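Peptidase family U32 (Geobacillus thermoleovorans, PDB 4HE6) is of unknown function but belongs to the putative U32 peptidases, of which it forms the C-terminal domain. Local coordinates at residues V36-P41 against V71-K76. Sequence-based numbering, arbitrary orientation.
Sequences VEFFGP and VKFKVK
The rings of Phe38 and Phe73 meet edge to edge, neither lying over a face of the other: CZ of Phe38 comes 3.9 Å from CE2 of Phe73, each near the plane of the opposing ring. Phe38 CZ is also 4.1 Å from Phe73 CZ, so it sits beside the CE2-CZ bond of that ring. The ring planes differ by about 30°, which excludes a T-shaped pair. Val75 arrives obliquely to the Phe38 ring, its CG1 lying 3.7 Å from Phe38 CZ and 3.8 Å from Phe38 CE1, with the two side chains nearly at right angles. Phe38 has CG anti to its carbonyl carbon (chi1 -71°), whereas chi1 of 50° sets the Phe73 ring between backbone N and carbonyl carbon; from opposite directions they converge. No hydrogen bond links the segments, and the nearest alpha carbons, CA of Phe38 and CA of Val75, are 9.5 Å apart, so side chains alone span the gap. Strands 35-39 and 70-74 are separated by three others in the antiparallel sheet, so their inward contact shows the sheet curling round a buried interior, consistent with a barrel-like domain. Strand 46-49 lies near the closure: Gln48 hydrogen-bonds the backbone of Lys74 and Lys76 through its side chain, while Met85 of strand 84-87 touches the side chains of Phe38 and Phe73, and the ring of Phe46 meets that of Phe38.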
# COMPACT_ATOMS: atom_id res chain seq x y z
N VAL A 36 7.64 -3.25 -2.22
CA VAL A 36 6.75 -2.36 -2.93
C VAL A 36 7.41 -1.03 -3.14
O VAL A 36 8.35 -0.66 -2.46
CB VAL A 36 5.38 -2.21 -2.20
CG1 VAL A 36 4.69 -3.55 -2.08
CG2 VAL A 36 5.57 -1.56 -0.86
N GLU A 37 6.88 -0.27 -4.07
CA GLU A 37 7.25 1.11 -4.31
C GLU A 37 6.03 1.97 -4.23
O GLU A 37 5.01 1.68 -4.87
CB GLU A 37 7.91 1.26 -5.70
CG GLU A 37 8.52 2.65 -5.89
CD GLU A 37 9.09 2.89 -7.25
OE1 GLU A 37 10.17 3.51 -7.33
OE2 GLU A 37 8.51 2.49 -8.27
N PHE A 38 6.12 3.06 -3.47
CA PHE A 38 5.12 4.09 -3.47
C PHE A 38 5.55 5.19 -4.41
O PHE A 38 6.73 5.55 -4.50
CB PHE A 38 4.92 4.66 -2.05
CG PHE A 38 4.22 3.68 -1.14
CD1 PHE A 38 4.94 2.86 -0.25
CD2 PHE A 38 2.84 3.56 -1.22
CE1 PHE A 38 4.21 1.99 0.55
CE2 PHE A 38 2.16 2.68 -0.38
CZ PHE A 38 2.84 1.89 0.51
N PHE A 39 4.55 5.73 -5.15
CA PHE A 39 4.85 6.73 -6.18
C PHE A 39 3.69 7.66 -6.37
O PHE A 39 2.59 7.47 -5.82
CB PHE A 39 5.23 6.01 -7.47
CG PHE A 39 4.16 5.20 -8.14
CD1 PHE A 39 3.48 5.69 -9.26
CD2 PHE A 39 3.83 3.93 -7.68
CE1 PHE A 39 2.53 4.92 -9.88
CE2 PHE A 39 2.87 3.16 -8.32
CZ PHE A 39 2.20 3.64 -9.42
N GLY A 40 3.96 8.69 -7.13
CA GLY A 40 3.01 9.73 -7.47
C GLY A 40 3.57 11.10 -7.17
O GLY A 40 4.60 11.28 -6.55
N PRO A 41 2.85 12.12 -7.64
CA PRO A 41 3.32 13.45 -7.45
C PRO A 41 3.28 13.75 -5.91
O PRO A 41 2.46 13.21 -5.17
CB PRO A 41 2.39 14.34 -8.25
CG PRO A 41 1.20 13.50 -8.49
CD PRO A 41 1.61 12.07 -8.41
N VAL A 71 -6.82 -2.37 3.49
CA VAL A 71 -5.87 -2.96 4.43
C VAL A 71 -5.01 -1.80 5.02
O VAL A 71 -4.99 -0.68 4.49
CB VAL A 71 -5.01 -4.06 3.82
CG1 VAL A 71 -5.92 -5.15 3.26
CG2 VAL A 71 -4.07 -3.52 2.77
N LYS A 72 -4.31 -2.12 6.09
CA LYS A 72 -3.44 -1.19 6.80
C LYS A 72 -2.09 -1.83 7.06
O LYS A 72 -2.00 -3.03 7.30
CB LYS A 72 -4.11 -0.78 8.09
CG LYS A 72 -5.41 -0.03 7.89
CD LYS A 72 -6.07 0.40 9.18
CE LYS A 72 -7.21 1.39 8.94
NZ LYS A 72 -7.26 2.36 10.07
N PHE A 73 -1.06 -1.01 7.06
CA PHE A 73 0.27 -1.43 7.39
C PHE A 73 1.16 -0.20 7.60
O PHE A 73 0.84 0.90 7.12
CB PHE A 73 0.89 -2.37 6.34
CG PHE A 73 0.82 -1.92 4.92
CD1 PHE A 73 -0.28 -2.16 4.12
CD2 PHE A 73 1.92 -1.24 4.37
CE1 PHE A 73 -0.32 -1.75 2.81
CE2 PHE A 73 1.87 -0.85 3.06
CZ PHE A 73 0.76 -1.12 2.27
N LYS A 74 2.25 -0.40 8.29
CA LYS A 74 3.24 0.64 8.50
C LYS A 74 3.99 0.96 7.22
O LYS A 74 4.39 0.04 6.49
CB LYS A 74 4.22 0.22 9.60
CG LYS A 74 5.11 1.30 10.09
CD LYS A 74 4.61 1.91 11.41
CE LYS A 74 5.76 2.00 12.38
NZ LYS A 74 6.56 0.72 12.41
N VAL A 75 4.24 2.25 6.99
CA VAL A 75 5.08 2.66 5.88
C VAL A 75 6.23 3.49 6.38
O VAL A 75 6.20 4.15 7.43
CB VAL A 75 4.26 3.39 4.78
CG1 VAL A 75 3.21 2.40 4.17
CG2 VAL A 75 3.59 4.65 5.30
N LYS A 76 7.29 3.52 5.56
CA LYS A 76 8.56 4.08 5.97
C LYS A 76 8.76 5.57 5.76
O LYS A 76 9.68 6.16 6.33
CB LYS A 76 9.68 3.29 5.22
CG LYS A 76 9.85 1.92 5.82
CD LYS A 76 10.19 1.85 7.28
CE LYS A 76 11.40 2.65 7.73
NZ LYS A 76 11.66 2.67 9.20